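Local coordinates for transcriptional activator PlcR protein (Bacillus thuringiensis, PDB 3U3W), which acts as a quorum-sensing transcriptional activator that binds DNA and the signal peptide PapR, here captured together in a ternary complex, at residues A[89-94]-A[123-128]; A[133-138]-A[163-168]; A[180-185]-A[193-198]; A[221-226]-A[233-238]. All blocks are in the same frame, centred on the assembly; numbering follows the deposited sequence.

Contact 1: residues A[89-94]-A[123-128]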
loop_
_atom_site.group_PDB
_atom_site.type_symbol
_atom_site.label_atom_id
_atom_site.label_comp_id
_atom_site.label_asym_id
_atom_site.label_seq_id
_atom_site.Cartn_x
_atom_site.Cartn_y
_atom_site.Cartn_z
ATOM N N LYS A 89 -8.299 -11.970 14.530
ATOM C CA LYS A 89 -9.036 -13.215 14.840
ATOM C C LYS A 89 -10.281 -12.957 15.703
ATOM O O LYS A 89 -10.712 -13.808 16.471
ATOM C CB LYS A 89 -8.139 -14.264 15.519
ATOM C CG LYS A 89 -6.858 -14.593 14.759
ATOM C CD LYS A 89 -7.168 -15.123 13.364
ATOM C CE LYS A 89 -5.928 -15.129 12.478
ATOM N NZ LYS A 89 -5.563 -13.763 12.030
ATOM N N ARG A 90 -10.857 -11.773 15.569
ATOM C CA ARG A 90 -12.073 -11.454 16.294
ATOM C C ARG A 90 -13.317 -11.858 15.490
ATOM O O ARG A 90 -14.055 -11.031 14.951
ATOM C CB ARG A 90 -12.045 -9.984 16.712
ATOM C CG ARG A 90 -10.965 -9.746 17.779
ATOM C CD ARG A 90 -10.530 -8.285 17.922
ATOM N NE ARG A 90 -11.651 -7.416 18.245
ATOM C CZ ARG A 90 -11.577 -6.091 18.366
ATOM N NH1 ARG A 90 -10.413 -5.465 18.189
ATOM N NH2 ARG A 90 -12.672 -5.385 18.663
ATOM N N TYR A 91 -13.543 -13.165 15.431
ATOM C CA TYR A 91 -14.540 -13.725 14.530
ATOM C C TYR A 91 -15.983 -13.549 14.987
ATOM O O TYR A 91 -16.884 -13.378 14.153
ATOM C CB TYR A 91 -14.208 -15.184 14.209
ATOM C CG TYR A 91 -12.976 -15.314 13.320
ATOM C CD1 TYR A 91 -13.023 -14.932 11.977
ATOM C CD2 TYR A 91 -11.776 -15.806 13.822
ATOM C CE1 TYR A 91 -11.919 -15.043 11.157
ATOM C CE2 TYR A 91 -10.655 -15.927 13.009
ATOM C CZ TYR A 91 -10.730 -15.544 11.679
ATOM O OH TYR A 91 -9.615 -15.646 10.878
ATOM N N LYS A 92 -16.201 -13.585 16.300
ATOM C CA LYS A 92 -17.510 -13.249 16.865
ATOM C C LYS A 92 -17.972 -11.870 16.374
ATOM O O LYS A 92 -19.050 -11.731 15.779
ATOM C CB LYS A 92 -17.465 -13.261 18.398
ATOM C CG LYS A 92 -18.478 -14.212 19.060
ATOM C CD LYS A 92 -19.926 -13.957 18.598
ATOM C CE LYS A 92 -20.921 -14.946 19.243
ATOM N NZ LYS A 92 -22.309 -14.832 18.676
ATOM N N GLU A 93 -17.143 -10.854 16.604
ATOM C CA GLU A 93 -17.504 -9.499 16.205
ATOM C C GLU A 93 -17.720 -9.378 14.708
ATOM O O GLU A 93 -18.673 -8.752 14.268
ATOM C CB GLU A 93 -16.453 -8.503 16.666
ATOM C CG GLU A 93 -15.697 -9.003 17.857
ATOM C CD GLU A 93 -14.959 -7.900 18.561
ATOM O OE1 GLU A 93 -15.308 -6.719 18.324
ATOM O OE2 GLU A 93 -14.036 -8.217 19.348
ATOM N N ILE A 94 -16.832 -9.973 13.925
ATOM C CA ILE A 94 -17.019 -9.983 12.485
ATOM C C ILE A 94 -18.377 -10.555 12.129
ATOM O O ILE A 94 -19.113 -10.007 11.300
ATOM C CB ILE A 94 -15.928 -10.811 11.799
ATOM C CG1 ILE A 94 -14.568 -10.155 12.072
ATOM C CG2 ILE A 94 -16.245 -10.973 10.298
ATOM C CD1 ILE A 94 -13.393 -10.735 11.294
ATOM N N ALA A 123 -18.441 -17.780 10.283
ATOM C CA ALA A 123 -19.349 -18.848 10.672
ATOM C C ALA A 123 -18.576 -20.148 10.873
ATOM O O ALA A 123 -18.756 -20.842 11.872
ATOM C CB ALA A 123 -20.440 -19.024 9.634
ATOM N N TYR A 124 -17.699 -20.454 9.924
ATOM C CA TYR A 124 -16.894 -21.661 9.983
ATOM C C TYR A 124 -15.929 -21.664 11.169
ATOM O O TYR A 124 -15.760 -22.681 11.850
ATOM C CB TYR A 124 -16.129 -21.873 8.682
ATOM C CG TYR A 124 -14.949 -22.775 8.878
ATOM C CD1 TYR A 124 -15.092 -24.160 8.817
ATOM C CD2 TYR A 124 -13.690 -22.251 9.157
ATOM C CE1 TYR A 124 -14.001 -25.000 9.020
ATOM C CE2 TYR A 124 -12.593 -23.082 9.353
ATOM C CZ TYR A 124 -12.759 -24.460 9.285
ATOM O OH TYR A 124 -11.686 -25.293 9.498
ATOM N N VAL A 125 -15.288 -20.536 11.430
ATOM C CA VAL A 125 -14.308 -20.530 12.496
ATOM C C VAL A 125 -15.038 -20.712 13.805
ATOM O O VAL A 125 -14.532 -21.336 14.722
ATOM C CB VAL A 125 -13.470 -19.231 12.516
ATOM C CG1 VAL A 125 -12.658 -19.124 13.810
ATOM C CG2 VAL A 125 -12.575 -19.197 11.311
ATOM N N LEU A 126 -16.248 -20.167 13.872
ATOM C CA LEU A 126 -17.052 -20.231 15.082
ATOM C C LEU A 126 -17.753 -21.587 15.220
ATOM O O LEU A 126 -18.473 -21.835 16.185
ATOM C CB LEU A 126 -18.064 -19.073 15.112
ATOM C CG LEU A 126 -17.464 -17.666 15.223
ATOM C CD1 LEU A 126 -18.543 -16.600 15.149
ATOM C CD2 LEU A 126 -16.658 -17.517 16.490
ATOM N N LYS A 127 -17.549 -22.463 14.249
ATOM C CA LYS A 127 -18.125 -23.804 14.315
ATOM C C LYS A 127 -19.656 -23.791 14.257
ATOM O O LYS A 127 -20.317 -24.692 14.757
ATOM C CB LYS A 127 -17.618 -24.532 15.564
ATOM C CG LYS A 127 -16.094 -24.708 15.561
ATOM C CD LYS A 127 -15.582 -25.423 16.804
ATOM C CE LYS A 127 -14.056 -25.394 16.884
ATOM N NZ LYS A 127 -13.387 -26.158 15.789
ATOM N N LYS A 128 -20.207 -22.756 13.637
ATOM C CA LYS A 128 -21.632 -22.664 13.388
ATOM C C LYS A 128 -22.000 -23.409 12.106
ATOM O O LYS A 128 -23.161 -23.769 11.871
ATOM C CB LYS A 128 -22.052 -21.199 13.287
ATOM C CG LYS A 128 -21.916 -20.417 14.602
ATOM C CD LYS A 128 -22.247 -18.928 14.410
ATOM C CE LYS A 128 -22.798 -18.296 15.686
ATOM N NZ LYS A 128 -21.949 -18.594 16.880
#
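Within the TPR-like domain, the start of helix 91-102 meets the C-terminal end of helix 109-125 chiefly through the flat side of one tyrosine. Tyr91 carries CG anti to its carbonyl carbon (chi1 -70°), and with chi2 at -71° the ring turns one face to Val125. The valine places CG1 anti to its backbone N and CG2 anti to its carbonyl carbon, so both methyls touch the ring: CG2 lies 4.0 Å from the Tyr91 centroid and 6° off the normal, a CH-pi contact over the centre, while CG1 reaches Tyr91 CD2 at 3.4 Å. Leu126 straddles the backbone beside the ring, its CD1 3.8 Å from Tyr91 O and its CD2 4.1 Å from Tyr91 CB. The bound peptide packs an aromatic side chain on Tyr91, and Lys89 forms a salt bridge to an acidic peptide side chain. Exposed lysines mark the margin: Lys128, also in a cation-pi contact with Tyr95, crosses Lys92 nearly at a right angle, with Lys92 NZ 4.2 Å from Lys128 NZ.

Contact 2: residues A[133-138]-A[163-168]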
loop_
_atom_site.group_PDB
_atom_site.type_symbol
_atom_site.label_atom_id
_atom_site.label_comp_id
_atom_site.label_asym_id
_atom_site.label_seq_id
_atom_site.Cartn_x
_atom_site.Cartn_y
_atom_site.Cartn_z
ATOM N N TYR A 133 -19.622 -27.240 4.109
ATOM C CA TYR A 133 -20.662 -26.325 3.689
ATOM C C TYR A 133 -20.051 -24.945 3.423
ATOM O O TYR A 133 -20.379 -24.275 2.440
ATOM C CB TYR A 133 -21.756 -26.267 4.753
ATOM C CG TYR A 133 -22.843 -25.260 4.472
ATOM C CD1 TYR A 133 -23.962 -25.600 3.716
ATOM C CD2 TYR A 133 -22.755 -23.967 4.969
ATOM C CE1 TYR A 133 -24.964 -24.672 3.472
ATOM C CE2 TYR A 133 -23.745 -23.044 4.745
ATOM C CZ TYR A 133 -24.845 -23.396 3.992
ATOM O OH TYR A 133 -25.822 -22.458 3.758
ATOM N N CYS A 134 -19.139 -24.535 4.295
ATOM C CA CYS A 134 -18.388 -23.306 4.072
ATOM C C CYS A 134 -17.721 -23.278 2.682
ATOM O O CYS A 134 -17.888 -22.332 1.914
ATOM C CB CYS A 134 -17.353 -23.120 5.179
ATOM S SG CYS A 134 -16.558 -21.521 5.160
ATOM N N ILE A 135 -16.982 -24.331 2.356
ATOM C CA ILE A 135 -16.308 -24.421 1.067
ATOM C C ILE A 135 -17.276 -24.311 -0.109
ATOM O O ILE A 135 -17.011 -23.587 -1.084
ATOM C CB ILE A 135 -15.508 -25.731 0.942
ATOM C CG1 ILE A 135 -14.257 -25.660 1.814
ATOM C CG2 ILE A 135 -15.150 -26.008 -0.508
ATOM C CD1 ILE A 135 -13.508 -26.952 1.889
ATOM N N LEU A 136 -18.396 -25.025 -0.022
ATOM C CA LEU A 136 -19.387 -24.987 -1.096
ATOM C C LEU A 136 -19.988 -23.592 -1.283
ATOM O O LEU A 136 -20.247 -23.167 -2.405
ATOM C CB LEU A 136 -20.492 -26.018 -0.852
ATOM C CG LEU A 136 -20.088 -27.479 -1.091
ATOM C CD1 LEU A 136 -21.124 -28.464 -0.532
ATOM C CD2 LEU A 136 -19.824 -27.742 -2.573
ATOM N N GLU A 137 -20.221 -22.884 -0.182
ATOM C CA GLU A 137 -20.740 -21.527 -0.269
ATOM C C GLU A 137 -19.689 -20.587 -0.873
ATOM O O GLU A 137 -19.996 -19.756 -1.736
ATOM C CB GLU A 137 -21.196 -21.032 1.097
ATOM C CG GLU A 137 -22.459 -21.716 1.604
ATOM C CD GLU A 137 -23.569 -21.758 0.552
ATOM O OE1 GLU A 137 -23.837 -20.726 -0.102
ATOM O OE2 GLU A 137 -24.172 -22.839 0.375
ATOM N N LEU A 138 -18.448 -20.735 -0.430
ATOM C CA LEU A 138 -17.348 -19.967 -1.001
ATOM C C LEU A 138 -17.188 -20.204 -2.505
ATOM O O LEU A 138 -17.064 -19.257 -3.273
ATOM C CB LEU A 138 -16.052 -20.267 -0.260
ATOM C CG LEU A 138 -16.088 -19.661 1.128
ATOM C CD1 LEU A 138 -14.813 -19.968 1.881
ATOM C CD2 LEU A 138 -16.292 -18.168 0.985
ATOM N N ASN A 163 -7.219 -22.711 2.792
ATOM C CA ASN A 163 -6.985 -22.826 4.229
ATOM C C ASN A 163 -7.867 -23.888 4.863
ATOM O O ASN A 163 -7.453 -24.587 5.777
ATOM C CB ASN A 163 -7.287 -21.495 4.945
ATOM C CG ASN A 163 -6.192 -20.445 4.749
ATOM O OD1 ASN A 163 -5.101 -20.743 4.279
ATOM N ND2 ASN A 163 -6.487 -19.211 5.129
ATOM N N ILE A 164 -9.105 -23.969 4.395
ATOM C CA ILE A 164 -10.090 -24.833 5.019
ATOM C C ILE A 164 -9.856 -26.294 4.629
ATOM O O ILE A 164 -9.902 -27.172 5.492
ATOM C CB ILE A 164 -11.524 -24.375 4.705
ATOM C CG1 ILE A 164 -11.760 -22.992 5.323
ATOM C CG2 ILE A 164 -12.543 -25.397 5.233
ATOM C CD1 ILE A 164 -13.054 -22.348 4.898
ATOM N N TYR A 165 -9.587 -26.541 3.348
ATOM C CA TYR A 165 -9.103 -27.854 2.900
ATOM C C TYR A 165 -7.910 -28.261 3.755
ATOM O O TYR A 165 -7.839 -29.385 4.266
ATOM C CB TYR A 165 -8.658 -27.814 1.436
ATOM C CG TYR A 165 -9.765 -27.968 0.417
ATOM C CD1 TYR A 165 -10.750 -28.929 0.574
ATOM C CD2 TYR A 165 -9.817 -27.147 -0.716
ATOM C CE1 TYR A 165 -11.772 -29.075 -0.362
ATOM C CE2 TYR A 165 -10.827 -27.282 -1.658
ATOM C CZ TYR A 165 -11.805 -28.255 -1.475
ATOM O OH TYR A 165 -12.816 -28.414 -2.401
ATOM N N ALA A 166 -6.973 -27.337 3.933
ATOM C CA ALA A 166 -5.718 -27.708 4.569
ATOM C C ALA A 166 -5.880 -28.060 6.042
ATOM O O ALA A 166 -5.238 -28.975 6.544
ATOM C CB ALA A 166 -4.644 -26.631 4.365
ATOM N N GLU A 167 -6.723 -27.341 6.754
ATOM C CA GLU A 167 -6.805 -27.611 8.179
ATOM C C GLU A 167 -7.808 -28.722 8.523
ATOM O O GLU A 167 -7.963 -29.092 9.685
ATOM C CB GLU A 167 -7.035 -26.331 8.976
ATOM C CG GLU A 167 -8.400 -25.733 8.909
ATOM C CD GLU A 167 -8.529 -24.568 9.882
ATOM O OE1 GLU A 167 -7.568 -24.331 10.655
ATOM O OE2 GLU A 167 -9.577 -23.893 9.872
ATOM N N ASN A 168 -8.455 -29.262 7.492
ATOM C CA ASN A 168 -9.336 -30.409 7.642
ATOM C C ASN A 168 -8.808 -31.682 6.951
ATOM O O ASN A 168 -9.591 -32.527 6.492
ATOM C CB ASN A 168 -10.754 -30.058 7.162
ATOM C CG ASN A 168 -11.426 -29.030 8.050
ATOM O OD1 ASN A 168 -12.097 -29.379 9.025
ATOM N ND2 ASN A 168 -11.237 -27.750 7.727
#
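Ile135 is the side chain on which helix 131-143 and helix 153-167 meet, and it faces two quite differently turned partners. With Ile164 it runs alongside in the opposite sense, the two side chains sliding past one another so that Ile135 CD1 comes 3.8 Å from Ile164 CG2. Against Tyr165 it stands about perpendicular: Ile135 CD1 sits over one face of the ring, 3.8 Å from the Tyr165 centroid and 24° off the normal, displaced toward the rim, where it meets Tyr165 CE1 at 3.5 Å. The ring's hydroxyl is held elsewhere, by a hydrogen bond to Lys139. Ile164 sends its other arm to Cys134, whose SG, anti to the backbone N, lies 3.6 Å from Ile164 CD1. Beyond the apolar layer, Asn168 folds back on the preceding turn, its ND2 donating an almost straight bond (2.7 Å, 174°) to a lone pair of Ile164 O. The two short helical segments cross at -158° with axes 10.6 Å apart, the antiparallel packing of a TPR-like array. Tyr124 of helix 109-125 lies against both Cys134 and Ile164, while Asn163 and Ala166 contact helix 192-208 and an aromatic side chain of the bound peptide.

Contact 3: residues A[180-185]-A[193-198]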
loop_
_atom_site.group_PDB
_atom_site.type_symbol
_atom_site.label_atom_id
_atom_site.label_comp_id
_atom_site.label_asym_id
_atom_site.label_seq_id
_atom_site.Cartn_x
_atom_site.Cartn_y
_atom_site.Cartn_z
ATOM N N GLN A 180 -1.927 -22.705 -7.208
ATOM C CA GLN A 180 -2.699 -22.014 -8.248
ATOM C C GLN A 180 -2.818 -20.521 -7.975
ATOM O O GLN A 180 -2.775 -19.726 -8.910
ATOM C CB GLN A 180 -4.109 -22.571 -8.382
ATOM C CG GLN A 180 -4.299 -23.763 -9.283
ATOM C CD GLN A 180 -5.703 -24.335 -9.124
ATOM O OE1 GLN A 180 -5.871 -25.499 -8.743
ATOM N NE2 GLN A 180 -6.722 -23.503 -9.381
ATOM N N ILE A 181 -3.009 -20.149 -6.707
ATOM C CA ILE A 181 -3.119 -18.732 -6.323
ATOM C C ILE A 181 -1.825 -17.962 -6.594
ATOM O O ILE A 181 -1.847 -16.879 -7.186
ATOM C CB ILE A 181 -3.560 -18.535 -4.837
ATOM C CG1 ILE A 181 -4.955 -19.111 -4.611
ATOM C CG2 ILE A 181 -3.533 -17.050 -4.451
ATOM C CD1 ILE A 181 -5.244 -19.498 -3.176
ATOM N N LEU A 182 -0.695 -18.518 -6.173
ATOM C CA LEU A 182 0.605 -17.893 -6.438
ATOM C C LEU A 182 0.848 -17.688 -7.928
ATOM O O LEU A 182 1.463 -16.700 -8.326
ATOM C CB LEU A 182 1.744 -18.706 -5.821
ATOM C CG LEU A 182 1.659 -18.748 -4.288
ATOM C CD1 LEU A 182 2.633 -19.750 -3.684
ATOM C CD2 LEU A 182 1.853 -17.347 -3.696
ATOM N N LYS A 183 0.349 -18.624 -8.736
ATOM C CA LYS A 183 0.467 -18.574 -10.192
ATOM C C LYS A 183 -0.404 -17.470 -10.798
ATOM O O LYS A 183 0.053 -16.700 -11.641
ATOM C CB LYS A 183 0.109 -19.942 -10.791
ATOM C CG LYS A 183 0.288 -20.054 -12.303
ATOM C CD LYS A 183 0.103 -21.495 -12.784
ATOM C CE LYS A 183 0.512 -21.661 -14.254
ATOM N NZ LYS A 183 -0.189 -20.721 -15.184
ATOM N N GLN A 184 -1.657 -17.407 -10.364
ATOM C CA GLN A 184 -2.568 -16.344 -10.765
ATOM C C GLN A 184 -2.051 -14.970 -10.353
ATOM O O GLN A 184 -2.328 -13.989 -11.033
ATOM C CB GLN A 184 -3.964 -16.578 -10.172
ATOM C CG GLN A 184 -4.664 -17.836 -10.693
ATOM C CD GLN A 184 -5.967 -18.138 -9.965
ATOM O OE1 GLN A 184 -6.925 -17.372 -10.046
ATOM N NE2 GLN A 184 -6.007 -19.262 -9.256
ATOM N N LEU A 185 -1.300 -14.912 -9.249
ATOM C CA LEU A 185 -0.685 -13.671 -8.779
ATOM C C LEU A 185 0.449 -13.173 -9.679
ATOM O O LEU A 185 0.621 -11.962 -9.846
ATOM C CB LEU A 185 -0.145 -13.837 -7.356
ATOM C CG LEU A 185 -1.116 -13.573 -6.217
ATOM C CD1 LEU A 185 -0.372 -13.597 -4.893
ATOM C CD2 LEU A 185 -1.785 -12.228 -6.417
ATOM N N GLU A 193 1.742 -7.965 -0.137
ATOM C CA GLU A 193 1.200 -8.407 1.149
ATOM C C GLU A 193 0.393 -9.695 1.020
ATOM O O GLU A 193 0.583 -10.617 1.810
ATOM C CB GLU A 193 0.366 -7.331 1.821
ATOM C CG GLU A 193 1.178 -6.420 2.740
ATOM C CD GLU A 193 0.419 -5.156 3.116
ATOM O OE1 GLU A 193 -0.555 -4.801 2.406
ATOM O OE2 GLU A 193 0.797 -4.520 4.126
ATOM N N PHE A 194 -0.481 -9.770 0.015
ATOM C CA PHE A 194 -1.248 -10.994 -0.204
ATOM C C PHE A 194 -0.347 -12.202 -0.519
ATOM O O PHE A 194 -0.534 -13.279 0.034
ATOM C CB PHE A 194 -2.318 -10.816 -1.287
ATOM C CG PHE A 194 -3.228 -12.006 -1.423
ATOM C CD1 PHE A 194 -3.899 -12.514 -0.315
ATOM C CD2 PHE A 194 -3.405 -12.626 -2.653
ATOM C CE1 PHE A 194 -4.727 -13.612 -0.439
ATOM C CE2 PHE A 194 -4.235 -13.736 -2.791
ATOM C CZ PHE A 194 -4.894 -14.228 -1.691
ATOM N N ASP A 195 0.621 -11.997 -1.402
ATOM C CA ASP A 195 1.648 -12.979 -1.722
ATOM C C ASP A 195 2.269 -13.537 -0.439
ATOM O O ASP A 195 2.459 -14.748 -0.304
ATOM C CB ASP A 195 2.731 -12.295 -2.570
ATOM C CG ASP A 195 3.561 -13.272 -3.410
ATOM O OD1 ASP A 195 3.346 -13.314 -4.642
ATOM O OD2 ASP A 195 4.444 -13.972 -2.857
ATOM N N VAL A 196 2.592 -12.650 0.502
ATOM C CA VAL A 196 3.215 -13.076 1.742
ATOM C C VAL A 196 2.245 -13.943 2.533
ATOM O O VAL A 196 2.630 -14.942 3.144
ATOM C CB VAL A 196 3.653 -11.874 2.621
ATOM C CG1 VAL A 196 3.975 -12.322 4.026
ATOM C CG2 VAL A 196 4.842 -11.168 2.010
ATOM N N LYS A 197 0.980 -13.545 2.529
ATOM C CA LYS A 197 -0.011 -14.257 3.284
ATOM C C LYS A 197 -0.229 -15.672 2.704
ATOM O O LYS A 197 -0.274 -16.653 3.451
ATOM C CB LYS A 197 -1.320 -13.470 3.304
ATOM C CG LYS A 197 -2.456 -14.268 3.903
ATOM C CD LYS A 197 -3.801 -13.608 3.680
ATOM C CE LYS A 197 -3.979 -12.402 4.582
ATOM N NZ LYS A 197 -5.336 -11.824 4.432
ATOM N N VAL A 198 -0.376 -15.762 1.381
ATOM C CA VAL A 198 -0.534 -17.057 0.715
ATOM C C VAL A 198 0.666 -17.962 0.961
ATOM O O VAL A 198 0.496 -19.144 1.245
ATOM C CB VAL A 198 -0.741 -16.939 -0.822
ATOM C CG1 VAL A 198 -0.911 -18.332 -1.440
ATOM C CG2 VAL A 198 -1.932 -16.070 -1.143
#
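Gln184 NE2 has two acceptors: a weak bond of 3.3 Å to Gln180 O, one turn back, and a hydrogen bond to Glu158 OE2 on helix 153-167. This amide belongs to helix 171-187, which packs antiparallel on helix 192-208 as a helical hairpin of the TPR-like domain; the segment axes approach to 10.4 Å at a crossing angle of -162°. The interface is mainly aliphatic and aromatic, with one carboxylate, Asp195, at its side. Phe194 has CG anti to the backbone N (chi1 -173°), and its ring is approached obliquely by two side chains: Ile181 CG2 lies 3.8 Å from Phe194 CE2, and Leu185 CD1 lies 3.9 Å from Phe194 CD2. Val198, one turn on, places its CG2 over a face of that ring, near the rim, and Tyr156 makes an edge-to-face stack with the same ring. Ile181 CG2, also 3.8 Å from Val198 CG2, completes a three-way cluster with ring and valine. The end of Asp195 bends toward helix 171-187, but OD2 is paired with Arg199 NE, while OD1 lies beside Leu185 CD1. At the far end, Leu182 and Val198 slide past each other in opposite senses, Leu182 CD2 to Val198 CG1 at 3.7 Å.

Contact 4: residues A[221-226]-A[233-238]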
loop_
_atom_site.group_PDB
_atom_site.type_symbol
_atom_site.label_atom_id
_atom_site.label_comp_id
_atom_site.label_asym_id
_atom_site.label_seq_id
_atom_site.Cartn_x
_atom_site.Cartn_y
_atom_site.Cartn_z
ATOM N N LYS A 221 11.227 -17.216 1.791
ATOM C CA LYS A 221 10.802 -16.392 0.678
ATOM C C LYS A 221 9.852 -15.290 1.190
ATOM O O LYS A 221 10.004 -14.119 0.853
ATOM C CB LYS A 221 10.105 -17.247 -0.384
ATOM C CG LYS A 221 9.949 -16.566 -1.724
ATOM C CD LYS A 221 10.935 -17.128 -2.736
ATOM C CE LYS A 221 12.368 -17.144 -2.179
ATOM N NZ LYS A 221 13.416 -17.221 -3.253
ATOM N N ALA A 222 8.884 -15.666 2.023
ATOM C CA ALA A 222 7.900 -14.705 2.497
ATOM C C ALA A 222 8.529 -13.659 3.461
ATOM O O ALA A 222 8.235 -12.478 3.366
ATOM C CB ALA A 222 6.682 -15.418 3.104
ATOM N N ILE A 223 9.423 -14.096 4.338
ATOM C CA ILE A 223 10.212 -13.189 5.173
ATOM C C ILE A 223 11.013 -12.182 4.348
ATOM O O ILE A 223 11.062 -11.000 4.690
ATOM C CB ILE A 223 11.170 -13.977 6.106
ATOM C CG1 ILE A 223 10.345 -14.851 7.068
ATOM C CG2 ILE A 223 12.157 -13.029 6.823
ATOM C CD1 ILE A 223 11.139 -15.483 8.221
ATOM N N GLU A 224 11.629 -12.646 3.263
ATOM C CA GLU A 224 12.372 -11.756 2.374
ATOM C C GLU A 224 11.449 -10.702 1.766
ATOM O O GLU A 224 11.762 -9.507 1.776
ATOM C CB GLU A 224 13.082 -12.543 1.267
ATOM C CG GLU A 224 13.699 -11.679 0.173
ATOM C CD GLU A 224 13.626 -12.332 -1.211
ATOM O OE1 GLU A 224 14.193 -13.433 -1.387
ATOM O OE2 GLU A 224 12.992 -11.746 -2.123
ATOM N N ILE A 225 10.313 -11.146 1.234
ATOM C CA ILE A 225 9.336 -10.224 0.666
ATOM C C ILE A 225 8.844 -9.218 1.706
ATOM O O ILE A 225 8.667 -8.044 1.406
ATOM C CB ILE A 225 8.125 -10.956 0.065
ATOM C CG1 ILE A 225 8.590 -11.887 -1.063
ATOM C CG2 ILE A 225 7.092 -9.947 -0.459
ATOM C CD1 ILE A 225 7.519 -12.823 -1.554
ATOM N N SER A 226 8.630 -9.690 2.926
ATOM C CA SER A 226 8.164 -8.832 4.005
ATOM C C SER A 226 9.175 -7.729 4.334
ATOM O O SER A 226 8.799 -6.566 4.440
ATOM C CB SER A 226 7.860 -9.651 5.256
ATOM O OG SER A 226 6.711 -10.444 5.055
ATOM N N ALA A 233 2.959 -7.372 8.885
ATOM C CA ALA A 233 1.659 -8.018 9.046
ATOM C C ALA A 233 1.761 -9.510 9.476
ATOM O O ALA A 233 1.084 -9.957 10.408
ATOM C CB ALA A 233 0.827 -7.852 7.761
ATOM N N LEU A 234 2.628 -10.261 8.807
ATOM C CA LEU A 234 2.772 -11.683 9.072
ATOM C C LEU A 234 4.179 -12.070 9.514
ATOM O O LEU A 234 4.483 -13.255 9.645
ATOM C CB LEU A 234 2.376 -12.487 7.828
ATOM C CG LEU A 234 0.884 -12.429 7.494
ATOM C CD1 LEU A 234 0.561 -13.456 6.468
ATOM C CD2 LEU A 234 0.050 -12.669 8.758
ATOM N N ILE A 235 5.036 -11.081 9.756
ATOM C CA ILE A 235 6.457 -11.371 9.983
ATOM C C ILE A 235 6.697 -12.139 11.290
ATOM O O ILE A 235 7.572 -12.992 11.353
ATOM C CB ILE A 235 7.356 -10.089 9.915
ATOM C CG1 ILE A 235 8.828 -10.471 9.815
ATOM C CG2 ILE A 235 7.138 -9.191 11.133
ATOM C CD1 ILE A 235 9.370 -10.410 8.440
ATOM N N GLY A 236 5.930 -11.834 12.332
ATOM C CA GLY A 236 6.009 -12.607 13.566
ATOM C C GLY A 236 5.657 -14.079 13.324
ATOM O O GLY A 236 6.420 -14.981 13.678
ATOM N N GLN A 237 4.509 -14.311 12.694
ATOM C CA GLN A 237 4.049 -15.664 12.384
ATOM C C GLN A 237 5.086 -16.417 11.569
ATOM O O GLN A 237 5.302 -17.595 11.798
ATOM C CB GLN A 237 2.706 -15.637 11.641
ATOM C CG GLN A 237 1.580 -14.985 12.444
ATOM C CD GLN A 237 1.542 -13.458 12.258
ATOM O OE1 GLN A 237 2.564 -12.782 12.384
ATOM N NE2 GLN A 237 0.362 -12.921 11.945
ATOM N N LEU A 238 5.730 -15.716 10.633
ATOM C CA LEU A 238 6.736 -16.299 9.743
ATOM C C LEU A 238 7.974 -16.769 10.500
ATOM O O LEU A 238 8.410 -17.894 10.316
ATOM C CB LEU A 238 7.118 -15.304 8.640
ATOM C CG LEU A 238 6.018 -15.184 7.567
ATOM C CD1 LEU A 238 6.220 -13.990 6.635
ATOM C CD2 LEU A 238 5.896 -16.495 6.777
HETATM O O HOH W 1 4.102 -9.318 6.378
#
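Ala222 opens the contact from helix 212-228. Its CB points to the partner segment and slots against the branched end of Leu238, 3.8 Å from Leu238 CD1, with the second methyl of the leucine almost as near. The next residue, Ile223, has CG1 anti to its carbonyl carbon (chi1 -63°) and runs past Leu238 in the opposite sense, so that Ile223 CG1 comes to 3.6 Å from Leu238 CB. Its other branch turns across Ile235 at about a right angle, a looser meeting of 4.2 Å between Ile223 CG2 and Ile235 CD1. These side chains join consecutive helices of the TPR-like domain, helix 212-228 and helix 235-248, close to the short connection between them. Ile225 looks elsewhere, toward Asp195 on helix 192-208. Ser226 then closes the segment with both apolar and polar contacts. Its CB is touched by Ile235 CD1 at 3.6 Å; that isoleucine has CG1 anti to the backbone N, which leaves CG2 in the crowded position between N and carbonyl carbon, with chi2 at 100°, off the staggered values. Ser226 OG is 3.9 Å from Leu238 CD1; it shares a hydrogen bond with a water at 3.1 Å and also lies 3.1 Å from Ala222 O. The same water accepts the backbone N-H of Leu234, the N-cap residue of helix 235-248, with Leu234 N to the water oxygen at 3.0 Å.

Contact 1 is the surface member of the set, with lysines at its margin, whereas contacts 2, 3 and 4 are buried and mainly apolar. No helix serves two contacts, yet two pairs touch. Tyr124 of contact 1 probably hydrogen-bonds to Glu167 and Asn168 of contact 2, about 14 Å away from centre to centre. Contacts 3 and 4, with centres about 13 Å apart, meet where Val196 and Lys197 press on Ser226 and Leu234. The chemistry differs too: a methyl over a tyrosine face in contacts 1 and 2, an obliquely met phenylalanine in contact 3, and aliphatic packing with a water bridge in contact 4. Each has residues within reach of the bound peptide.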